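Local coordinates for protein probable tRNA pseudouridine synthase D (Methanosarcina mazei, PDB 1Z2Z) that probably isomerises uridine 13 of transfer RNAs to pseudouridine, at residues 78-86 against 124-133; 140-150 against 398-408. One frame throughout, in Å; residues are numbered along the deposited sequence.

Contact 1 of 2, residues 78-86 against 124-133; sequences RISVAGTKD and SVELGDLWGN
The side-chain amide of Asn133 meets the ammonium end of Lys85, which approaches from the opposite direction and stops close to the amide's plane, beside both polar atoms. The bond from Lys85 NZ to Asn133 OD1 is weak at 3.4 Å, and the nearby Asn133 ND2 is itself a donor and adds nothing to it. A water strengthens the link by donating to Asn133 OD1 at 2.9 Å and accepting from Lys85 NZ, which also forms a salt bridge with Glu37. Lys85 gets there by bending at chi2 (-64°) and running straight beyond, which carries NZ past Leu130, whose CD1 lies 3.4 Å from it.

The second flat group is the peptide carbonyl of Ala82. Gly128 N donates to Ala82 O at 2.9 Å, in the carbonyl plane and on a lone pair, while Leu127 CA adds a CA-H...O contact to the same oxygen. Gly128 holds the third position of a type II turn, Glu126 to Asp129, where its backbone angles call for glycine; Asp129 itself is tied to Arg41. Around this bond the packing is apolar: Ala82 CB sits 4.0 Å from Val125 CG1 and 4.1 Å from Leu130 CB. Further back, the Ser80 hydroxyl donates to Val125 O, although the modelled bond is so short that its length is doubtful.

Thus a turn leading into strand 130-142 braces the end of strand 79-81 and the loop after it. That loop carries Asp86, the predicted nucleophile, which pairs with Arg27; the arrangement is consistent with the pseudouridine synthase active site, in which a loop presents the catalytic aspartate.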
ATOM      1  N   ARG A  78      24.045 -10.081   4.894  1.00 28.78           N
ATOM      2  CA  ARG A  78      24.713 -10.578   3.685  1.00 24.54           C
ATOM      3  C   ARG A  78      23.745 -11.146   2.682  1.00 21.16           C
ATOM      4  O   ARG A  78      24.132 -11.465   1.566  1.00 19.65           O
ATOM      5  CB  ARG A  78      25.734 -11.652   4.033  1.00 27.14           C
ATOM      6  CG  ARG A  78      26.344 -11.508   5.402  1.00 28.58           C
ATOM      7  CD  ARG A  78      26.897 -10.116   5.634  1.00 28.52           C
ATOM      8  NE  ARG A  78      27.722  -9.646   4.537  1.00 28.90           N
ATOM      9  CZ  ARG A  78      28.727  -8.803   4.699  1.00 30.05           C
ATOM     10  NH1 ARG A  78      29.445  -8.406   3.651  1.00 31.02           N
ATOM     11  NH2 ARG A  78      29.026  -8.377   5.919  1.00 28.95           N
ATOM     12  N   ILE A  79      22.496 -11.321   3.086  1.00 20.00           N
ATOM     13  CA  ILE A  79      21.511 -11.822   2.142  1.00 21.75           C
ATOM     14  C   ILE A  79      20.386 -10.782   2.031  1.00 21.58           C
ATOM     15  O   ILE A  79      19.660 -10.545   3.000  1.00 20.77           O
ATOM     16  CB  ILE A  79      20.969 -13.257   2.562  1.00 24.15           C
ATOM     17  CG1 ILE A  79      19.536 -13.451   2.071  1.00 23.27           C
ATOM     18  CG2 ILE A  79      21.099 -13.496   4.058  1.00 23.89           C
ATOM     19  CD1 ILE A  79      19.460 -14.149   0.763  1.00 24.68           C
ATOM     20  N   SER A  80      20.277 -10.125   0.873  1.00 20.07           N
ATOM     21  CA  SER A  80      19.230  -9.117   0.701  1.00 21.69           C
ATOM     22  C   SER A  80      18.321  -9.285  -0.496  1.00 19.81           C
ATOM     23  O   SER A  80      18.671  -9.880  -1.515  1.00 19.55           O
ATOM     24  CB  SER A  80      19.785  -7.663   0.734  1.00 23.66           C
ATOM     25  OG  SER A  80      20.606  -7.314  -0.361  1.00 24.05           O
ATOM     26  N   VAL A  81      17.123  -8.751  -0.330  1.00 20.09           N
ATOM     27  CA  VAL A  81      16.101  -8.827  -1.341  1.00 21.26           C
ATOM     28  C   VAL A  81      15.807  -7.435  -1.916  1.00 22.82           C
ATOM     29  O   VAL A  81      16.138  -6.404  -1.309  1.00 22.80           O
ATOM     30  CB  VAL A  81      14.838  -9.443  -0.712  1.00 22.03           C
ATOM     31  CG1 VAL A  81      15.133 -10.853  -0.275  1.00 20.75           C
ATOM     32  CG2 VAL A  81      14.402  -8.635   0.510  1.00 19.76           C
ATOM     33  N   ALA A  82      15.209  -7.421  -3.104  1.00 22.59           N
ATOM     34  CA  ALA A  82      14.836  -6.185  -3.773  1.00 24.00           C
ATOM     35  C   ALA A  82      13.494  -5.729  -3.208  1.00 26.54           C
ATOM     36  O   ALA A  82      13.224  -4.531  -3.102  1.00 28.61           O
ATOM     37  CB  ALA A  82      14.726  -6.424  -5.263  1.00 21.33           C
ATOM     38  N   GLY A  83      12.668  -6.705  -2.826  1.00 28.64           N
ATOM     39  CA  GLY A  83      11.354  -6.434  -2.259  1.00 27.95           C
ATOM     40  C   GLY A  83      10.760  -7.665  -1.589  1.00 28.04           C
ATOM     41  O   GLY A  83      10.837  -8.759  -2.132  1.00 30.97           O
ATOM     42  N   THR A  84      10.147  -7.510  -0.426  1.00 26.67           N
ATOM     43  CA  THR A  84       9.594  -8.672   0.248  1.00 27.92           C
ATOM     44  C   THR A  84       8.282  -9.245  -0.306  1.00 27.58           C
ATOM     45  O   THR A  84       7.231  -8.620  -0.215  1.00 28.91           O
ATOM     46  CB  THR A  84       9.424  -8.391   1.733  1.00 29.40           C
ATOM     47  OG1 THR A  84      10.708  -8.135   2.311  1.00 32.47           O
ATOM     48  CG2 THR A  84       8.805  -9.592   2.430  1.00 32.12           C
ATOM     49  N   LYS A  85       8.345 -10.457  -0.855  1.00 26.53           N
ATOM     50  CA  LYS A  85       7.164 -11.098  -1.415  1.00 23.33           C
ATOM     51  C   LYS A  85       6.353 -11.791  -0.326  1.00 25.77           C
ATOM     52  O   LYS A  85       6.884 -12.168   0.728  1.00 26.04           O
ATOM     53  CB  LYS A  85       7.564 -12.106  -2.488  1.00 18.80           C
ATOM     54  CG  LYS A  85       8.728 -11.668  -3.347  1.00 18.99           C
ATOM     55  CD  LYS A  85       8.423 -10.436  -4.177  1.00 19.27           C
ATOM     56  CE  LYS A  85       9.708  -9.866  -4.783  1.00 19.63           C
ATOM     57  NZ  LYS A  85       9.481  -8.851  -5.868  1.00 20.23           N
ATOM     58  N   ASP A  86       5.057 -11.949  -0.592  1.00 28.62           N
ATOM     59  CA  ASP A  86       4.111 -12.584   0.336  1.00 29.86           C
ATOM     60  C   ASP A  86       4.507 -14.010   0.714  1.00 29.48           C
ATOM     61  O   ASP A  86       4.904 -14.814  -0.135  1.00 28.44           O
ATOM     62  CB  ASP A  86       2.706 -12.634  -0.284  1.00 32.58           C
ATOM     63  CG  ASP A  86       2.010 -11.282  -0.316  1.00 34.81           C
ATOM     64  OD1 ASP A  86       1.171 -11.083  -1.232  1.00 35.41           O
ATOM     65  OD2 ASP A  86       2.281 -10.437   0.568  1.00 36.25           O
ATOM     66  N   SER A 124      25.462  -5.446  -4.243  1.00 27.66           N
ATOM     67  CA  SER A 124      24.455  -6.243  -3.580  1.00 26.92           C
ATOM     68  C   SER A 124      23.121  -5.812  -4.130  1.00 26.70           C
ATOM     69  O   SER A 124      23.025  -4.776  -4.790  1.00 27.37           O
ATOM     70  CB  SER A 124      24.456  -5.944  -2.101  1.00 28.42           C
ATOM     71  OG  SER A 124      24.112  -4.582  -1.930  1.00 27.67           O
ATOM     72  N   VAL A 125      22.090  -6.596  -3.826  1.00 24.75           N
ATOM     73  CA  VAL A 125      20.733  -6.323  -4.275  1.00 24.20           C
ATOM     74  C   VAL A 125      19.991  -5.493  -3.226  1.00 24.18           C
ATOM     75  O   VAL A 125      19.569  -6.007  -2.199  1.00 25.49           O
ATOM     76  CB  VAL A 125      20.006  -7.653  -4.553  1.00 23.29           C
ATOM     77  CG1 VAL A 125      18.562  -7.399  -4.888  1.00 25.51           C
ATOM     78  CG2 VAL A 125      20.673  -8.361  -5.718  1.00 21.96           C
ATOM     79  N   GLU A 126      19.827  -4.201  -3.479  1.00 24.37           N
ATOM     80  CA  GLU A 126      19.159  -3.343  -2.502  1.00 24.47           C
ATOM     81  C   GLU A 126      17.642  -3.183  -2.710  1.00 21.95           C
ATOM     82  O   GLU A 126      17.122  -3.395  -3.800  1.00 19.01           O
ATOM     83  CB  GLU A 126      19.843  -1.971  -2.499  1.00 27.35           C
ATOM     84  CG  GLU A 126      21.324  -1.993  -2.141  1.00 29.78           C
ATOM     85  CD  GLU A 126      21.584  -2.399  -0.699  1.00 34.06           C
ATOM     86  OE1 GLU A 126      20.911  -1.872   0.209  1.00 36.31           O
ATOM     87  OE2 GLU A 126      22.473  -3.246  -0.460  1.00 38.70           O
ATOM     88  N   LEU A 127      16.932  -2.831  -1.648  1.00 20.59           N
ATOM     89  CA  LEU A 127      15.503  -2.619  -1.772  1.00 21.70           C
ATOM     90  C   LEU A 127      15.273  -1.651  -2.903  1.00 21.43           C
ATOM     91  O   LEU A 127      15.814  -0.549  -2.888  1.00 23.79           O
ATOM     92  CB  LEU A 127      14.948  -1.989  -0.516  1.00 23.84           C
ATOM     93  CG  LEU A 127      14.928  -2.954   0.654  1.00 27.14           C
ATOM     94  CD1 LEU A 127      14.523  -2.182   1.871  1.00 29.01           C
ATOM     95  CD2 LEU A 127      13.953  -4.106   0.386  1.00 26.94           C
ATOM     96  N   GLY A 128      14.476  -2.036  -3.884  1.00 21.43           N
ATOM     97  CA  GLY A 128      14.241  -1.124  -4.978  1.00 20.56           C
ATOM     98  C   GLY A 128      14.828  -1.613  -6.275  1.00 22.92           C
ATOM     99  O   GLY A 128      14.394  -1.172  -7.331  1.00 26.11           O
ATOM    100  N   ASP A 129      15.796  -2.522  -6.232  1.00 23.53           N
ATOM    101  CA  ASP A 129      16.383  -2.994  -7.479  1.00 25.12           C
ATOM    102  C   ASP A 129      15.477  -3.871  -8.328  1.00 26.27           C
ATOM    103  O   ASP A 129      15.920  -4.900  -8.805  1.00 29.95           O
ATOM    104  CB  ASP A 129      17.675  -3.769  -7.232  1.00 26.88           C
ATOM    105  CG  ASP A 129      18.779  -2.914  -6.647  1.00 29.67           C
ATOM    106  OD1 ASP A 129      18.473  -1.836  -6.074  1.00 31.84           O
ATOM    107  OD2 ASP A 129      19.953  -3.347  -6.746  1.00 28.28           O
ATOM    108  N   LEU A 130      14.216  -3.510  -8.514  1.00 25.62           N
ATOM    109  CA  LEU A 130      13.361  -4.318  -9.379  1.00 26.42           C
ATOM    110  C   LEU A 130      12.405  -3.362 -10.081  1.00 28.04           C
ATOM    111  O   LEU A 130      12.102  -2.286  -9.565  1.00 27.79           O
ATOM    112  CB  LEU A 130      12.555  -5.355  -8.583  1.00 22.50           C
ATOM    113  CG  LEU A 130      11.241  -4.865  -7.962  1.00 20.27           C
ATOM    114  CD1 LEU A 130      10.425  -6.033  -7.469  1.00 16.18           C
ATOM    115  CD2 LEU A 130      11.542  -3.886  -6.846  1.00 19.14           C
ATOM    116  N   TRP A 131      11.937  -3.742 -11.258  1.00 30.00           N
ATOM    117  CA  TRP A 131      11.012  -2.894 -11.971  1.00 32.01           C
ATOM    118  C   TRP A 131       9.647  -3.112 -11.358  1.00 32.93           C
ATOM    119  O   TRP A 131       9.189  -2.313 -10.546  1.00 34.53           O
ATOM    120  CB  TRP A 131      10.975  -3.240 -13.455  1.00 35.45           C
ATOM    121  CG  TRP A 131       9.928  -2.453 -14.183  1.00 40.95           C
ATOM    122  CD1 TRP A 131       8.601  -2.770 -14.308  1.00 40.45           C
ATOM    123  CD2 TRP A 131      10.091  -1.163 -14.784  1.00 42.12           C
ATOM    124  NE1 TRP A 131       7.933  -1.755 -14.938  1.00 42.51           N
ATOM    125  CE2 TRP A 131       8.819  -0.754 -15.241  1.00 43.07           C
ATOM    126  CE3 TRP A 131      11.188  -0.308 -14.973  1.00 43.86           C
ATOM    127  CZ2 TRP A 131       8.609   0.475 -15.881  1.00 43.75           C
ATOM    128  CZ3 TRP A 131      10.977   0.917 -15.612  1.00 45.16           C
ATOM    129  CH2 TRP A 131       9.694   1.294 -16.055  1.00 43.98           C
ATOM    130  N   GLY A 132       9.002  -4.211 -11.732  1.00 32.81           N
ATOM    131  CA  GLY A 132       7.692  -4.508 -11.187  1.00 31.90           C
ATOM    132  C   GLY A 132       7.530  -5.937 -10.702  1.00 32.33           C
ATOM    133  O   GLY A 132       8.508  -6.635 -10.406  1.00 30.89           O
ATOM    134  N   ASN A 133       6.273  -6.370 -10.639  1.00 31.27           N
ATOM    135  CA  ASN A 133       5.915  -7.710 -10.183  1.00 30.92           C
ATOM    136  C   ASN A 133       4.744  -8.281 -10.999  1.00 31.38           C
ATOM    137  O   ASN A 133       3.660  -7.695 -11.045  1.00 32.77           O
ATOM    138  CB  ASN A 133       5.525  -7.666  -8.692  1.00 30.13           C
ATOM    139  CG  ASN A 133       6.730  -7.708  -7.743  1.00 28.75           C
ATOM    140  OD1 ASN A 133       6.691  -7.135  -6.661  1.00 27.29           O
ATOM    141  ND2 ASN A 133       7.781  -8.415  -8.133  1.00 31.95           N
TER
HETATM  142  O   HOH W   1       8.109  -6.348  -4.292  1.00 15.08           O

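Contact 2 of 2, residues 140-150 against 398-408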
ATOM      1  N   ARG A 140     -11.518 -17.939  -5.678  1.00 36.83           N
ATOM      2  CA  ARG A 140     -12.301 -19.188  -5.640  1.00 36.41           C
ATOM      3  C   ARG A 140     -13.556 -19.061  -4.769  1.00 38.50           C
ATOM      4  O   ARG A 140     -13.626 -18.203  -3.891  1.00 39.00           O
ATOM      5  CB  ARG A 140     -11.452 -20.342  -5.078  1.00 32.72           C
ATOM      6  CG  ARG A 140     -10.297 -20.801  -5.940  1.00 27.37           C
ATOM      7  CD  ARG A 140      -9.604 -21.986  -5.292  1.00 24.55           C
ATOM      8  NE  ARG A 140      -8.442 -22.447  -6.053  1.00 22.18           N
ATOM      9  CZ  ARG A 140      -8.498 -22.980  -7.270  1.00 23.83           C
ATOM     10  NH1 ARG A 140      -7.391 -23.363  -7.883  1.00 24.04           N
ATOM     11  NH2 ARG A 140      -9.661 -23.134  -7.884  1.00 26.35           N
ATOM     12  N   ASN A 141     -14.535 -19.931  -5.019  1.00 41.23           N
ATOM     13  CA  ASN A 141     -15.787 -19.969  -4.252  1.00 43.77           C
ATOM     14  C   ASN A 141     -16.754 -18.817  -4.526  1.00 45.88           C
ATOM     15  O   ASN A 141     -17.324 -18.220  -3.604  1.00 44.02           O
ATOM     16  CB  ASN A 141     -15.490 -20.016  -2.752  1.00 43.34           C
ATOM     17  CG  ASN A 141     -16.617 -20.640  -1.960  1.00 42.96           C
ATOM     18  OD1 ASN A 141     -16.684 -20.512  -0.737  1.00 39.71           O
ATOM     19  ND2 ASN A 141     -17.506 -21.336  -2.656  1.00 44.36           N
ATOM     20  N   ILE A 142     -16.938 -18.514  -5.802  1.00 48.50           N
ATOM     21  CA  ILE A 142     -17.836 -17.456  -6.189  1.00 53.35           C
ATOM     22  C   ILE A 142     -19.235 -18.010  -6.429  1.00 55.57           C
ATOM     23  O   ILE A 142     -19.414 -19.039  -7.090  1.00 53.92           O
ATOM     24  CB  ILE A 142     -17.339 -16.740  -7.461  1.00 55.19           C
ATOM     25  CG1 ILE A 142     -18.388 -15.715  -7.917  1.00 56.80           C
ATOM     26  CG2 ILE A 142     -17.046 -17.756  -8.536  1.00 55.97           C
ATOM     27  CD1 ILE A 142     -18.002 -14.930  -9.160  1.00 59.86           C
ATOM     28  N   GLU A 143     -20.220 -17.301  -5.883  1.00 58.72           N
ATOM     29  CA  GLU A 143     -21.625 -17.669  -5.995  1.00 61.40           C
ATOM     30  C   GLU A 143     -22.155 -17.557  -7.430  1.00 62.13           C
ATOM     31  O   GLU A 143     -23.333 -17.274  -7.632  1.00 62.67           O
ATOM     32  CB  GLU A 143     -22.469 -16.778  -5.061  1.00 64.11           C
ATOM     33  CG  GLU A 143     -22.494 -15.278  -5.446  1.00 67.38           C
ATOM     34  CD  GLU A 143     -23.292 -14.402  -4.473  1.00 68.99           C
ATOM     35  OE1 GLU A 143     -24.492 -14.687  -4.243  1.00 69.65           O
ATOM     36  OE2 GLU A 143     -22.717 -13.418  -3.947  1.00 68.30           O
ATOM     37  N   ASN A 144     -21.291 -17.759  -8.423  1.00 63.20           N
ATOM     38  CA  ASN A 144     -21.712 -17.689  -9.826  1.00 64.26           C
ATOM     39  C   ASN A 144     -21.181 -18.863 -10.628  1.00 64.44           C
ATOM     40  O   ASN A 144     -20.386 -19.660 -10.133  1.00 65.09           O
ATOM     41  CB  ASN A 144     -21.240 -16.394 -10.503  1.00 66.18           C
ATOM     42  CG  ASN A 144     -22.082 -15.192 -10.128  1.00 67.93           C
ATOM     43  OD1 ASN A 144     -23.308 -15.200 -10.279  1.00 69.03           O
ATOM     44  ND2 ASN A 144     -21.425 -14.142  -9.647  1.00 68.64           N
ATOM     45  N   SER A 145     -21.619 -18.946 -11.880  1.00 64.45           N
ATOM     46  CA  SER A 145     -21.217 -20.015 -12.787  1.00 64.31           C
ATOM     47  C   SER A 145     -20.060 -19.563 -13.671  1.00 64.14           C
ATOM     48  O   SER A 145     -19.808 -18.370 -13.815  1.00 64.31           O
ATOM     49  CB  SER A 145     -22.400 -20.417 -13.675  1.00 64.26           C
ATOM     50  OG  SER A 145     -22.706 -19.396 -14.617  1.00 63.75           O
ATOM     51  N   PRO A 146     -19.346 -20.518 -14.284  1.00 63.95           N
ATOM     52  CA  PRO A 146     -18.223 -20.160 -15.153  1.00 64.68           C
ATOM     53  C   PRO A 146     -18.647 -19.184 -16.244  1.00 65.33           C
ATOM     54  O   PRO A 146     -17.886 -18.292 -16.619  1.00 64.99           O
ATOM     55  CB  PRO A 146     -17.778 -21.511 -15.717  1.00 63.95           C
ATOM     56  CG  PRO A 146     -19.049 -22.308 -15.713  1.00 64.36           C
ATOM     57  CD  PRO A 146     -19.619 -21.963 -14.361  1.00 63.42           C
ATOM     58  N   GLU A 147     -19.865 -19.353 -16.752  1.00 66.84           N
ATOM     59  CA  GLU A 147     -20.369 -18.469 -17.798  1.00 67.66           C
ATOM     60  C   GLU A 147     -20.699 -17.086 -17.254  1.00 66.90           C
ATOM     61  O   GLU A 147     -20.257 -16.077 -17.808  1.00 66.77           O
ATOM     62  CB  GLU A 147     -21.611 -19.065 -18.474  1.00 69.18           C
ATOM     63  CG  GLU A 147     -21.302 -20.144 -19.519  1.00 72.22           C
ATOM     64  CD  GLU A 147     -22.268 -20.114 -20.710  1.00 74.50           C
ATOM     65  OE1 GLU A 147     -22.353 -19.058 -21.390  1.00 74.70           O
ATOM     66  OE2 GLU A 147     -22.932 -21.148 -20.975  1.00 75.52           O
ATOM     67  N   GLU A 148     -21.465 -17.034 -16.170  1.00 65.82           N
ATOM     68  CA  GLU A 148     -21.837 -15.753 -15.582  1.00 65.16           C
ATOM     69  C   GLU A 148     -20.668 -14.993 -14.948  1.00 64.17           C
ATOM     70  O   GLU A 148     -20.757 -13.784 -14.723  1.00 63.76           O
ATOM     71  CB  GLU A 148     -22.958 -15.944 -14.554  1.00 66.53           C
ATOM     72  CG  GLU A 148     -24.363 -15.929 -15.155  1.00 68.32           C
ATOM     73  CD  GLU A 148     -25.423 -15.444 -14.168  1.00 69.07           C
ATOM     74  OE1 GLU A 148     -26.548 -15.118 -14.606  1.00 68.44           O
ATOM     75  OE2 GLU A 148     -25.129 -15.391 -12.954  1.00 70.00           O
ATOM     76  N   THR A 149     -19.574 -15.700 -14.671  1.00 62.55           N
ATOM     77  CA  THR A 149     -18.387 -15.094 -14.070  1.00 60.35           C
ATOM     78  C   THR A 149     -17.434 -14.537 -15.135  1.00 60.05           C
ATOM     79  O   THR A 149     -16.883 -13.449 -14.970  1.00 59.17           O
ATOM     80  CB  THR A 149     -17.639 -16.122 -13.183  1.00 58.85           C
ATOM     81  OG1 THR A 149     -18.509 -16.565 -12.135  1.00 56.51           O
ATOM     82  CG2 THR A 149     -16.399 -15.505 -12.563  1.00 58.45           C
ATOM     83  N   GLU A 150     -17.244 -15.278 -16.225  1.00 60.61           N
ATOM     84  CA  GLU A 150     -16.362 -14.835 -17.304  1.00 60.88           C
ATOM     85  C   GLU A 150     -16.895 -13.538 -17.876  1.00 60.26           C
ATOM     86  O   GLU A 150     -16.136 -12.614 -18.160  1.00 60.33           O
ATOM     87  CB  GLU A 150     -16.281 -15.893 -18.417  1.00 61.64           C
ATOM     88  CG  GLU A 150     -15.329 -15.528 -19.563  1.00 62.42           C
ATOM     89  CD  GLU A 150     -14.895 -16.730 -20.401  1.00 64.24           C
ATOM     90  OE1 GLU A 150     -14.179 -17.613 -19.869  1.00 64.01           O
ATOM     91  OE2 GLU A 150     -15.263 -16.794 -21.597  1.00 64.05           O
ATOM     92  N   ALA A 398     -11.934 -17.172 -16.466  1.00 58.97           N
ATOM     93  CA  ALA A 398     -12.928 -17.757 -15.577  1.00 57.26           C
ATOM     94  C   ALA A 398     -13.050 -19.249 -15.802  1.00 56.26           C
ATOM     95  O   ALA A 398     -12.464 -19.805 -16.733  1.00 55.62           O
ATOM     96  CB  ALA A 398     -14.278 -17.088 -15.778  1.00 57.28           C
ATOM     97  N   GLY A 399     -13.820 -19.891 -14.936  1.00 55.24           N
ATOM     98  CA  GLY A 399     -14.007 -21.315 -15.055  1.00 55.90           C
ATOM     99  C   GLY A 399     -14.547 -21.920 -13.782  1.00 56.23           C
ATOM    100  O   GLY A 399     -14.932 -21.212 -12.851  1.00 54.37           O
ATOM    101  N   GLU A 400     -14.572 -23.248 -13.755  1.00 57.14           N
ATOM    102  CA  GLU A 400     -15.063 -23.998 -12.612  1.00 57.97           C
ATOM    103  C   GLU A 400     -13.890 -24.378 -11.720  1.00 56.54           C
ATOM    104  O   GLU A 400     -12.850 -24.828 -12.206  1.00 55.90           O
ATOM    105  CB  GLU A 400     -15.784 -25.266 -13.094  1.00 60.65           C
ATOM    106  CG  GLU A 400     -16.287 -26.184 -11.972  1.00 65.01           C
ATOM    107  CD  GLU A 400     -16.912 -27.476 -12.487  1.00 67.72           C
ATOM    108  OE1 GLU A 400     -16.206 -28.258 -13.167  1.00 68.59           O
ATOM    109  OE2 GLU A 400     -18.110 -27.711 -12.205  1.00 69.26           O
ATOM    110  N   ASP A 401     -14.055 -24.194 -10.413  1.00 55.25           N
ATOM    111  CA  ASP A 401     -12.987 -24.539  -9.492  1.00 54.23           C
ATOM    112  C   ASP A 401     -13.244 -25.851  -8.775  1.00 52.83           C
ATOM    113  O   ASP A 401     -14.234 -26.030  -8.057  1.00 50.30           O
ATOM    114  CB  ASP A 401     -12.754 -23.418  -8.469  1.00 56.19           C
ATOM    115  CG  ASP A 401     -13.822 -23.362  -7.399  1.00 57.50           C
ATOM    116  OD1 ASP A 401     -15.006 -23.575  -7.744  1.00 60.61           O
ATOM    117  OD2 ASP A 401     -13.476 -23.089  -6.224  1.00 55.32           O
ATOM    118  N   GLU A 402     -12.319 -26.768  -9.002  1.00 52.69           N
ATOM    119  CA  GLU A 402     -12.347 -28.086  -8.410  1.00 52.85           C
ATOM    120  C   GLU A 402     -12.513 -28.006  -6.889  1.00 52.50           C
ATOM    121  O   GLU A 402     -13.440 -28.588  -6.333  1.00 54.77           O
ATOM    122  CB  GLU A 402     -11.046 -28.817  -8.739  1.00 53.35           C
ATOM    123  CG  GLU A 402     -10.473 -28.533 -10.138  1.00 53.61           C
ATOM    124  CD  GLU A 402      -9.943 -27.102 -10.318  1.00 53.24           C
ATOM    125  OE1 GLU A 402      -9.118 -26.631  -9.489  1.00 50.39           O
ATOM    126  OE2 GLU A 402     -10.351 -26.452 -11.311  1.00 53.65           O
ATOM    127  N   LEU A 403     -11.622 -27.287  -6.212  1.00 50.56           N
ATOM    128  CA  LEU A 403     -11.705 -27.187  -4.758  1.00 48.04           C
ATOM    129  C   LEU A 403     -13.076 -26.830  -4.210  1.00 47.96           C
ATOM    130  O   LEU A 403     -13.380 -27.151  -3.066  1.00 47.35           O
ATOM    131  CB  LEU A 403     -10.703 -26.173  -4.228  1.00 46.87           C
ATOM    132  CG  LEU A 403      -9.239 -26.575  -4.090  1.00 45.46           C
ATOM    133  CD1 LEU A 403      -8.532 -26.565  -5.435  1.00 43.87           C
ATOM    134  CD2 LEU A 403      -8.597 -25.584  -3.135  1.00 45.16           C
ATOM    135  N   ASN A 404     -13.894 -26.150  -5.011  1.00 48.56           N
ATOM    136  CA  ASN A 404     -15.235 -25.755  -4.580  1.00 49.22           C
ATOM    137  C   ASN A 404     -16.243 -26.120  -5.655  1.00 50.15           C
ATOM    138  O   ASN A 404     -16.562 -25.300  -6.519  1.00 50.92           O
ATOM    139  CB  ASN A 404     -15.310 -24.249  -4.322  1.00 47.78           C
ATOM    140  CG  ASN A 404     -14.370 -23.793  -3.220  1.00 48.30           C
ATOM    141  OD1 ASN A 404     -14.626 -24.011  -2.029  1.00 46.63           O
ATOM    142  ND2 ASN A 404     -13.268 -23.158  -3.612  1.00 47.28           N
ATOM    143  N   PRO A 405     -16.774 -27.357  -5.603  1.00 50.19           N
ATOM    144  CA  PRO A 405     -17.756 -27.871  -6.565  1.00 48.56           C
ATOM    145  C   PRO A 405     -19.063 -27.074  -6.581  1.00 49.00           C
ATOM    146  O   PRO A 405     -19.693 -26.873  -5.537  1.00 49.42           O
ATOM    147  CB  PRO A 405     -17.937 -29.313  -6.118  1.00 48.63           C
ATOM    148  CG  PRO A 405     -17.740 -29.226  -4.638  1.00 48.66           C
ATOM    149  CD  PRO A 405     -16.560 -28.319  -4.504  1.00 49.21           C
ATOM    150  N   GLY A 406     -19.455 -26.627  -7.776  1.00 47.83           N
ATOM    151  CA  GLY A 406     -20.670 -25.848  -7.937  1.00 45.95           C
ATOM    152  C   GLY A 406     -20.380 -24.359  -8.049  1.00 45.86           C
ATOM    153  O   GLY A 406     -21.196 -23.594  -8.578  1.00 45.50           O
ATOM    154  N   LYS A 407     -19.216 -23.945  -7.541  1.00 44.79           N
ATOM    155  CA  LYS A 407     -18.790 -22.536  -7.580  1.00 41.55           C
ATOM    156  C   LYS A 407     -17.798 -22.336  -8.713  1.00 38.91           C
ATOM    157  O   LYS A 407     -17.307 -23.297  -9.305  1.00 39.94           O
ATOM    158  CB  LYS A 407     -18.099 -22.116  -6.277  1.00 41.04           C
ATOM    159  CG  LYS A 407     -18.695 -22.669  -4.995  1.00 41.98           C
ATOM    160  CD  LYS A 407     -20.021 -22.047  -4.629  1.00 40.95           C
ATOM    161  CE  LYS A 407     -20.645 -22.800  -3.454  1.00 42.71           C
ATOM    162  NZ  LYS A 407     -19.755 -22.883  -2.250  1.00 42.04           N
ATOM    163  N   SER A 408     -17.488 -21.083  -9.000  1.00 36.18           N
ATOM    164  CA  SER A 408     -16.542 -20.778 -10.063  1.00 35.11           C
ATOM    165  C   SER A 408     -15.258 -20.147  -9.496  1.00 32.79           C
ATOM    166  O   SER A 408     -15.173 -19.860  -8.303  1.00 31.79           O
ATOM    167  CB  SER A 408     -17.205 -19.841 -11.073  1.00 35.41           C
ATOM    168  OG  SER A 408     -18.443 -20.377 -11.505  1.00 38.39           O
TER
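Arg140 reaches into the turn Asp401 to Asn404, where Leu403 CD1 lies over the centre of one guanidinium face, 4.0 Å above it, and Asp401 CB sits at the edge. Glu402 OE1 forms a long salt bridge with Arg140 NH2 at 3.9 Å, its carboxylate plane nearly perpendicular to the guanidinium. The arginine chain is extended from CG to NE (chi2 -177°), which takes NE to its salt-bridge partner Asp32. With an alanine here, Asp32 and Glu402 would probably be left without this positive mate, and Leu403 without the flat surface it rests on.

Next to it, Asn141 and Ile142 both face Ser408 in a G1 beta bulge, with weak backbone bonds such as Ser408 N to Ile142 O at 3.4 Å. Beyond the bulge, Ser145 N-caps the following helix: its OG accepts from Glu148 N at 3.1 Å, and its O takes both Thr149 N and Thr149 OG1. Ala398 CB packs against Glu150 CB.

Helix 146-163 thus starts alongside strand 398-400, nearly antiparallel to it, with segment axes 6.8 Å apart; strand 408-417 pairs with both 398-400 and 130-142.

How the contacts relate
Strand 130-142 is the thread that joins the two contacts: contact 1 uses its beginning and the turn before it, contact 2 its end and the helix that follows. They do not touch, their centres lying about 35 Å apart and their nearest atoms about 15 Å, yet both belong to the same mixed sheet. Along the chain they come in series, and their spans differ greatly, 37 residues intervening in contact 1 and 247 in contact 2. Contact 1 holds the loop with the predicted nucleophile Asp86, whereas contact 2 lies away from that site and ties a late part of the chain to the sheet's far end.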